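PDB 3RIQ: tailspike protein, which probably recognises the lipopolysaccharide of Salmonella as the phage's receptor-binding spike and cleaves its O-antigen chains as an endorhamnosidase. Local coordinates for residues N154-F158 with N174-V178; Y168-C173 with I191-H197; N452-V456 with G481-G485. Residue numbers count along the deposited sequence, not the author numbering.

Interaction 1: residues N154-F158 with N174-V178; sequences NNIIF and NHILV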
loop_
_atom_site.group_PDB
_atom_site.type_symbol
_atom_site.label_atom_id
_atom_site.label_comp_id
_atom_site.label_asym_id
_atom_site.label_seq_id
_atom_site.Cartn_x
_atom_site.Cartn_y
_atom_site.Cartn_z
ATOM N N ASN A 154 -23.917 -21.256 -12.541
ATOM C CA ASN A 154 -23.689 -19.821 -12.616
ATOM C C ASN A 154 -24.162 -19.190 -11.338
ATOM O O ASN A 154 -25.209 -19.575 -10.790
ATOM C CB ASN A 154 -24.426 -19.193 -13.802
ATOM C CG ASN A 154 -23.827 -19.552 -15.148
ATOM O OD1 ASN A 154 -22.621 -19.738 -15.304
ATOM N ND2 ASN A 154 -24.696 -19.637 -16.148
ATOM N N ASN A 155 -23.382 -18.241 -10.838
ATOM C CA ASN A 155 -23.834 -17.382 -9.720
ATOM C C ASN A 155 -24.083 -18.174 -8.434
ATOM O O ASN A 155 -25.205 -18.186 -7.893
ATOM C CB ASN A 155 -25.079 -16.552 -10.067
ATOM C CG ASN A 155 -25.266 -15.429 -9.105
ATOM O OD1 ASN A 155 -24.295 -14.990 -8.465
ATOM N ND2 ASN A 155 -26.508 -14.966 -8.947
ATOM N N ILE A 156 -23.037 -18.814 -7.946
ATOM C CA ILE A 156 -23.083 -19.615 -6.693
ATOM C C ILE A 156 -22.115 -19.015 -5.728
ATOM O O ILE A 156 -20.972 -18.671 -6.105
ATOM C CB ILE A 156 -22.692 -21.112 -6.932
ATOM C CG1 ILE A 156 -23.374 -21.664 -8.202
ATOM C CG2 ILE A 156 -22.984 -21.918 -5.654
ATOM C CD1 ILE A 156 -24.902 -21.810 -8.130
ATOM N N ILE A 157 -22.539 -18.879 -4.473
ATOM C CA ILE A 157 -21.611 -18.389 -3.450
ATOM C C ILE A 157 -21.248 -19.526 -2.509
ATOM O O ILE A 157 -22.143 -20.200 -2.002
ATOM C CB ILE A 157 -22.240 -17.170 -2.645
ATOM C CG1 ILE A 157 -22.636 -16.028 -3.605
ATOM C CG2 ILE A 157 -21.262 -16.691 -1.541
ATOM C CD1 ILE A 157 -23.350 -14.878 -2.921
ATOM N N PHE A 158 -19.949 -19.731 -2.287
ATOM C CA PHE A 158 -19.456 -20.648 -1.260
ATOM C C PHE A 158 -18.917 -19.801 -0.121
ATOM O O PHE A 158 -18.057 -18.951 -0.360
ATOM C CB PHE A 158 -18.303 -21.525 -1.820
ATOM C CG PHE A 158 -18.762 -22.759 -2.549
ATOM C CD1 PHE A 158 -19.564 -22.663 -3.691
ATOM C CD2 PHE A 158 -18.334 -24.013 -2.125
ATOM C CE1 PHE A 158 -20.020 -23.845 -4.367
ATOM C CE2 PHE A 158 -18.760 -25.189 -2.796
ATOM C CZ PHE A 158 -19.605 -25.090 -3.947
ATOM N N ASN A 174 -19.568 -19.724 -14.032
ATOM C CA ASN A 174 -19.366 -18.261 -14.084
ATOM C C ASN A 174 -19.940 -17.649 -12.813
ATOM O O ASN A 174 -20.868 -18.206 -12.196
ATOM C CB ASN A 174 -20.087 -17.636 -15.280
ATOM C CG ASN A 174 -19.585 -18.160 -16.599
ATOM O OD1 ASN A 174 -18.536 -17.730 -17.103
ATOM N ND2 ASN A 174 -20.338 -19.119 -17.172
ATOM N N HIS A 175 -19.384 -16.504 -12.430
ATOM C CA HIS A 175 -19.840 -15.772 -11.247
ATOM C C HIS A 175 -19.891 -16.664 -10.019
ATOM O O HIS A 175 -20.840 -16.588 -9.205
ATOM C CB HIS A 175 -21.137 -15.014 -11.531
ATOM C CG HIS A 175 -20.959 -13.950 -12.574
ATOM N ND1 HIS A 175 -20.357 -12.738 -12.300
ATOM C CD2 HIS A 175 -21.209 -13.960 -13.902
ATOM C CE1 HIS A 175 -20.286 -12.027 -13.412
ATOM N NE2 HIS A 175 -20.788 -12.752 -14.401
ATOM N N ILE A 176 -18.868 -17.512 -9.881
ATOM C CA ILE A 176 -18.672 -18.229 -8.614
ATOM C C ILE A 176 -17.896 -17.308 -7.668
ATOM O O ILE A 176 -16.810 -16.818 -8.004
ATOM C CB ILE A 176 -17.867 -19.542 -8.827
ATOM C CG1 ILE A 176 -18.558 -20.433 -9.895
ATOM C CG2 ILE A 176 -17.670 -20.242 -7.491
ATOM C CD1 ILE A 176 -19.958 -20.884 -9.541
ATOM N N LEU A 177 -18.450 -17.071 -6.478
ATOM C CA LEU A 177 -17.714 -16.326 -5.437
ATOM C C LEU A 177 -17.394 -17.257 -4.301
ATOM O O LEU A 177 -18.316 -17.840 -3.720
ATOM C CB LEU A 177 -18.590 -15.162 -4.914
ATOM C CG LEU A 177 -18.047 -14.443 -3.670
ATOM C CD1 LEU A 177 -16.663 -13.750 -3.948
ATOM C CD2 LEU A 177 -19.080 -13.392 -3.230
ATOM N N VAL A 178 -16.099 -17.434 -4.003
ATOM C CA VAL A 178 -15.669 -18.234 -2.859
ATOM C C VAL A 178 -15.115 -17.308 -1.789
ATOM O O VAL A 178 -14.070 -16.660 -2.004
ATOM C CB VAL A 178 -14.600 -19.281 -3.249
ATOM C CG1 VAL A 178 -14.287 -20.195 -2.054
ATOM C CG2 VAL A 178 -15.050 -20.072 -4.459
#

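Interaction 2: residues Y168-C173 with I191-H197; sequences YLFTLC and ITFENHH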
loop_
_atom_site.group_PDB
_atom_site.type_symbol
_atom_site.label_atom_id
_atom_site.label_comp_id
_atom_site.label_asym_id
_atom_site.label_seq_id
_atom_site.Cartn_x
_atom_site.Cartn_y
_atom_site.Cartn_z
ATOM N N TYR A 168 -11.718 -27.954 -4.450
ATOM C CA TYR A 168 -12.928 -27.550 -5.147
ATOM C C TYR A 168 -12.594 -27.245 -6.587
ATOM O O TYR A 168 -11.719 -26.400 -6.887
ATOM C CB TYR A 168 -13.576 -26.310 -4.488
ATOM C CG TYR A 168 -13.999 -26.616 -3.064
ATOM C CD1 TYR A 168 -15.310 -27.008 -2.769
ATOM C CD2 TYR A 168 -13.075 -26.539 -2.007
ATOM C CE1 TYR A 168 -15.678 -27.316 -1.468
ATOM C CE2 TYR A 168 -13.433 -26.851 -0.712
ATOM C CZ TYR A 168 -14.731 -27.252 -0.444
ATOM O OH TYR A 168 -15.105 -27.536 0.847
ATOM N N LEU A 169 -13.326 -27.913 -7.482
ATOM C CA LEU A 169 -13.132 -27.748 -8.946
ATOM C C LEU A 169 -14.443 -27.236 -9.558
ATOM O O LEU A 169 -15.468 -27.927 -9.464
ATOM C CB LEU A 169 -12.698 -29.084 -9.552
ATOM C CG LEU A 169 -12.683 -29.189 -11.085
ATOM C CD1 LEU A 169 -11.662 -28.250 -11.654
ATOM C CD2 LEU A 169 -12.312 -30.599 -11.411
ATOM N N PHE A 170 -14.409 -26.072 -10.193
ATOM C CA PHE A 170 -15.592 -25.490 -10.839
ATOM C C PHE A 170 -15.358 -25.595 -12.329
ATOM O O PHE A 170 -14.421 -24.958 -12.872
ATOM C CB PHE A 170 -15.771 -24.020 -10.407
ATOM C CG PHE A 170 -16.081 -23.885 -8.962
ATOM C CD1 PHE A 170 -17.403 -23.991 -8.529
ATOM C CD2 PHE A 170 -15.066 -23.678 -8.018
ATOM C CE1 PHE A 170 -17.732 -23.883 -7.145
ATOM C CE2 PHE A 170 -15.377 -23.565 -6.645
ATOM C CZ PHE A 170 -16.703 -23.704 -6.206
ATOM N N THR A 171 -16.204 -26.380 -12.983
ATOM C CA THR A 171 -16.069 -26.681 -14.429
ATOM C C THR A 171 -17.153 -25.959 -15.207
ATOM O O THR A 171 -18.332 -26.198 -14.962
ATOM C CB THR A 171 -16.104 -28.199 -14.669
ATOM O OG1 THR A 171 -14.987 -28.785 -13.983
ATOM C CG2 THR A 171 -16.017 -28.562 -16.175
ATOM N N LEU A 172 -16.756 -25.106 -16.158
ATOM C CA LEU A 172 -17.716 -24.330 -16.991
ATOM C C LEU A 172 -18.681 -23.490 -16.135
ATOM O O LEU A 172 -19.897 -23.399 -16.433
ATOM C CB LEU A 172 -18.499 -25.205 -18.008
ATOM C CG LEU A 172 -17.652 -25.839 -19.126
ATOM C CD1 LEU A 172 -18.567 -26.698 -20.019
ATOM C CD2 LEU A 172 -16.985 -24.764 -19.984
ATOM N N CYS A 173 -18.145 -22.888 -15.069
ATOM C CA CYS A 173 -18.928 -22.044 -14.207
ATOM C C CYS A 173 -18.639 -20.579 -14.461
ATOM O O CYS A 173 -17.559 -20.223 -14.971
ATOM C CB CYS A 173 -18.637 -22.358 -12.720
ATOM S SG CYS A 173 -19.216 -24.039 -12.207
ATOM N N ILE A 191 -8.547 -24.159 -5.207
ATOM C CA ILE A 191 -9.758 -23.796 -5.925
ATOM C C ILE A 191 -9.387 -23.634 -7.375
ATOM O O ILE A 191 -8.453 -22.865 -7.685
ATOM C CB ILE A 191 -10.324 -22.435 -5.431
ATOM C CG1 ILE A 191 -10.629 -22.440 -3.919
ATOM C CG2 ILE A 191 -11.565 -22.049 -6.273
ATOM C CD1 ILE A 191 -11.665 -23.282 -3.500
ATOM N N THR A 192 -10.103 -24.295 -8.274
ATOM C CA THR A 192 -9.801 -24.184 -9.704
ATOM C C THR A 192 -11.030 -23.765 -10.474
ATOM O O THR A 192 -12.099 -24.353 -10.292
ATOM C CB THR A 192 -9.340 -25.559 -10.287
ATOM O OG1 THR A 192 -8.194 -26.041 -9.596
ATOM C CG2 THR A 192 -9.045 -25.470 -11.802
ATOM N N PHE A 193 -10.879 -22.782 -11.368
ATOM C CA PHE A 193 -11.963 -22.393 -12.284
ATOM C C PHE A 193 -11.572 -22.883 -13.669
ATOM O O PHE A 193 -10.681 -22.303 -14.332
ATOM C CB PHE A 193 -12.217 -20.886 -12.242
ATOM C CG PHE A 193 -12.515 -20.379 -10.868
ATOM C CD1 PHE A 193 -13.737 -20.702 -10.259
ATOM C CD2 PHE A 193 -11.579 -19.591 -10.172
ATOM C CE1 PHE A 193 -14.049 -20.255 -8.977
ATOM C CE2 PHE A 193 -11.897 -19.113 -8.875
ATOM C CZ PHE A 193 -13.129 -19.450 -8.293
ATOM N N GLU A 194 -12.171 -24.011 -14.079
ATOM C CA GLU A 194 -11.757 -24.740 -15.286
ATOM C C GLU A 194 -12.747 -24.483 -16.415
ATOM O O GLU A 194 -13.845 -25.058 -16.398
ATOM C CB GLU A 194 -11.734 -26.235 -14.946
ATOM C CG GLU A 194 -11.315 -27.140 -16.083
ATOM C CD GLU A 194 -11.527 -28.593 -15.734
ATOM O OE1 GLU A 194 -12.572 -28.945 -15.224
ATOM O OE2 GLU A 194 -10.640 -29.410 -15.965
ATOM N N ASN A 195 -12.383 -23.624 -17.385
ATOM C CA ASN A 195 -13.326 -23.225 -18.448
ATOM C C ASN A 195 -12.867 -23.523 -19.874
ATOM O O ASN A 195 -13.407 -22.984 -20.822
ATOM C CB ASN A 195 -13.727 -21.742 -18.297
ATOM C CG ASN A 195 -14.504 -21.477 -17.012
ATOM O OD1 ASN A 195 -13.926 -21.429 -15.944
ATOM N ND2 ASN A 195 -15.800 -21.362 -17.113
ATOM N N HIS A 196 -11.912 -24.429 -20.051
ATOM C CA HIS A 196 -11.416 -24.663 -21.407
ATOM C C HIS A 196 -12.267 -25.614 -22.267
ATOM O O HIS A 196 -11.951 -25.794 -23.428
ATOM C CB HIS A 196 -9.999 -25.223 -21.362
ATOM C CG HIS A 196 -9.967 -26.600 -20.785
ATOM N ND1 HIS A 196 -10.321 -26.854 -19.477
ATOM C CD2 HIS A 196 -9.685 -27.797 -21.347
ATOM C CE1 HIS A 196 -10.250 -28.154 -19.257
ATOM N NE2 HIS A 196 -9.855 -28.749 -20.377
ATOM N N HIS A 197 -13.316 -26.219 -21.713
ATOM C CA HIS A 197 -14.112 -27.174 -22.492
ATOM C C HIS A 197 -14.916 -26.526 -23.602
ATOM O O HIS A 197 -15.398 -27.219 -24.476
ATOM C CB HIS A 197 -15.036 -28.052 -21.632
ATOM C CG HIS A 197 -14.315 -29.002 -20.723
ATOM N ND1 HIS A 197 -14.709 -29.219 -19.423
ATOM C CD2 HIS A 197 -13.284 -29.844 -20.943
ATOM C CE1 HIS A 197 -13.919 -30.120 -18.864
ATOM N NE2 HIS A 197 -13.048 -30.523 -19.772
HETATM O O HOH W 1 -9.196 -27.376 -7.375
HETATM O O HOH W 2 -15.473 -22.710 -13.954
#

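Interaction 3: residues N452-V456 with G481-G485; sequences NPSLV and GARVG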
loop_
_atom_site.group_PDB
_atom_site.type_symbol
_atom_site.label_atom_id
_atom_site.label_comp_id
_atom_site.label_asym_id
_atom_site.label_seq_id
_atom_site.Cartn_x
_atom_site.Cartn_y
_atom_site.Cartn_z
ATOM N N ASN A 452 33.705 2.745 -15.832
ATOM C CA ASN A 452 34.146 3.741 -14.861
ATOM C C ASN A 452 33.443 5.082 -15.040
ATOM O O ASN A 452 33.027 5.426 -16.155
ATOM C CB ASN A 452 35.670 3.954 -14.991
ATOM C CG ASN A 452 36.451 2.673 -14.805
ATOM O OD1 ASN A 452 37.133 2.199 -15.740
ATOM N ND2 ASN A 452 36.336 2.079 -13.618
ATOM N N PRO A 453 33.304 5.848 -13.944
ATOM C CA PRO A 453 32.619 7.143 -14.021
ATOM C C PRO A 453 33.435 8.196 -14.774
ATOM O O PRO A 453 34.653 8.159 -14.742
ATOM C CB PRO A 453 32.412 7.525 -12.531
ATOM C CG PRO A 453 33.508 6.793 -11.785
ATOM C CD PRO A 453 33.631 5.471 -12.548
ATOM N N SER A 454 32.750 9.128 -15.438
ATOM C CA SER A 454 33.428 10.220 -16.132
ATOM C C SER A 454 33.800 11.358 -15.166
ATOM O O SER A 454 34.654 12.187 -15.472
ATOM C CB SER A 454 32.542 10.755 -17.270
ATOM O OG SER A 454 32.523 9.842 -18.383
ATOM N N LEU A 455 33.188 11.380 -13.984
ATOM C CA LEU A 455 33.444 12.432 -12.989
ATOM C C LEU A 455 33.375 11.820 -11.607
ATOM O O LEU A 455 32.430 11.073 -11.329
ATOM C CB LEU A 455 32.394 13.548 -13.123
ATOM C CG LEU A 455 32.453 14.780 -12.202
ATOM C CD1 LEU A 455 31.731 15.954 -12.873
ATOM C CD2 LEU A 455 31.869 14.506 -10.794
ATOM N N VAL A 456 34.353 12.112 -10.754
ATOM C CA VAL A 456 34.261 11.767 -9.337
ATOM C C VAL A 456 34.623 12.980 -8.491
ATOM O O VAL A 456 35.707 13.578 -8.671
ATOM C CB VAL A 456 35.215 10.605 -8.956
ATOM C CG1 VAL A 456 35.070 10.306 -7.478
ATOM C CG2 VAL A 456 34.941 9.351 -9.813
ATOM N N GLY A 481 40.937 5.196 -19.141
ATOM C CA GLY A 481 40.457 4.363 -18.050
ATOM C C GLY A 481 41.027 4.675 -16.677
ATOM O O GLY A 481 40.678 4.009 -15.704
ATOM N N ALA A 482 41.914 5.672 -16.600
ATOM C CA ALA A 482 42.534 6.077 -15.344
ATOM C C ALA A 482 42.121 7.494 -14.936
ATOM O O ALA A 482 41.938 8.370 -15.795
ATOM C CB ALA A 482 44.055 5.972 -15.438
ATOM N N ARG A 483 41.952 7.726 -13.634
ATOM C CA ARG A 483 41.561 9.080 -13.215
ATOM C C ARG A 483 42.684 10.082 -13.478
ATOM O O ARG A 483 43.874 9.777 -13.259
ATOM C CB ARG A 483 41.086 9.118 -11.764
ATOM C CG ARG A 483 39.954 8.106 -11.499
ATOM C CD ARG A 483 38.743 8.697 -10.816
ATOM N NE ARG A 483 38.064 9.719 -11.600
ATOM C CZ ARG A 483 37.140 9.471 -12.526
ATOM N NH1 ARG A 483 36.828 8.213 -12.843
ATOM N NH2 ARG A 483 36.533 10.490 -13.140
ATOM N N VAL A 484 42.309 11.273 -13.956
ATOM C CA VAL A 484 43.305 12.285 -14.359
ATOM C C VAL A 484 42.791 13.700 -14.082
ATOM O O VAL A 484 41.613 13.895 -13.795
ATOM C CB VAL A 484 43.647 12.221 -15.885
ATOM C CG1 VAL A 484 44.284 10.899 -16.282
ATOM C CG2 VAL A 484 42.440 12.532 -16.733
ATOM N N GLY A 485 43.663 14.683 -14.224
ATOM C CA GLY A 485 43.242 16.081 -14.141
ATOM C C GLY A 485 42.629 16.443 -12.800
ATOM O O GLY A 485 41.603 17.104 -12.744
#

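Interaction 1: residues N154-F158 with N174-V178
N174 opens its segment with a side-chain bond to the same residue type one coil earlier: its ND2 donates to OD1 of N154 at 3.0 Å, and both side chains adopt the m rotamer at chi1 and point to the same face of the sheet, which brings the two amides within hydrogen-bonding reach. Its backbone carbonyl is used as well, N155 N reaching N174 O at 2.9 Å. At H175 the chain turns a corner, with positive phi, as it does at N155 one coil earlier; here the pairing loosens, I156 N making only a weak bond to H175 O at 3.4 Å, while N155 CA approaches the same oxygen at 3.1 Å. Equivalent corners and strands falling on one another in successive turns are the signature of the right-handed parallel beta-helix, the fold of this tailspike. Past the corner, I176 directs its side chain inward, where its CD1 lies 3.8 Å from CG1 of I156, and F170 of strand 166-171, on another face of the helix, packs on it. L177 restores regular parallel pairing: its N donates to I156 O at 3.0 Å and its O accepts from F158 N at 2.9 Å. The L177 side chain shares a face with I157 (CD2 to CG2, 4.3 Å), and there H160 of a second subunit packs on both. V178 returns to the I176 side, its CG1 4.2 Å from CB of F158, whose ring meets F170 edge-to-face.

Interaction 2: residues Y168-C173 with I191-H197
F170 lies beside F193 of the next coil with the ring planes only 26° apart, but the rings are slid so far that they barely overlap: the centroids are 5.6 Å apart, and the closest approach is F170 CD2 to F193 CE1 at 3.7 Å. Y168 and I191 extend this row along the same face, Y168 CB meeting I191 CD1 at 3.7 Å. Such rows of apolar and aromatic side chains, aligned coil on coil, are characteristic of the interior of a parallel beta-helix, and the backbone keeps the register. T192 N donates to Y168 O (3.0 Å), F170 N to T192 O (2.9 Å), E194 N to F170 O (2.7 Å) and L172 N to E194 O (2.9 Å), the alternation expected of parallel strands. The other face is more polar, for T171 OG1 donates to E194 OE1 at 2.7 Å, and R149 completes the cluster through a salt bridge to that carboxylate. Where L172 leaves the strand with positive phi, N195 takes over the pairing: its ND2 donates to C173 O at 3.0 Å, and a water joins its OD1 (2.8 Å) to F170 O (2.7 Å) and C173 N (2.9 Å). Beyond, the H197 ring edge lies against T171, ND1 to CG2 at 3.6 Å. The pair is thus the middle of a continuous sheet, strand 146-151 adjoining F170 and T171 from the preceding coil, strand 220-223 covering T192 and F193 from the following one, and strand 176-179 facing both phenylalanines across the core.

Interaction 3: residues N452-V456 with G481-G485
Within the five-stranded antiparallel sheet that follows the beta-helix, strands 455-461 and 482-489 are not neighbours: strand 470-479 runs between them, and one long side chain spans the gap. That side chain is R483. Its NH1 donates to P453 O at 2.9 Å with a nearly straight geometry, and its NH2 adds a weak bond to the same oxygen at 3.4 Å, so the carbonyl lies at the edge of the guanidinium, close to its plane. The third nitrogen is satisfied on the intervening strand, where NE bonds to S476 OG. The acceptor lies just before an irregularity in the pairing with strand 438-444: S454 and L455 both face M443, a classic beta bulge. S454 O, in turn, accepts a hydrogen bond from S471 OG of a second subunit, and N452 N donates to E469 of that subunit, so the segment around the bulge also contributes to the interface between chains. G481, whose phi is positive, also makes backbone hydrogen bonds to the second subunit. Against one face of the guanidinium packs V456, with CG2 3.5 Å from CZ of R483.

How the interactions relate
Interactions 1 and 2 illustrate one principle, coil stacking in a parallel beta-helix, on two faces of the same turns. Their segments alternate along the chain, 154-158, 168-173, 174-178, 191-197, and their centres lie about 11 Å apart. They touch across the core, with F158 and I176 against F170, and I176 against F193. Interaction 3 comes later in sequence, in a separate antiparallel sheet on the opposite side of the chain's centre, its centre about 65 Å and 62 Å from those of interactions 1 and 2. Interactions 1 and 3 both touch the second subunit, so subunit contacts occur near both regions of the elongated chain.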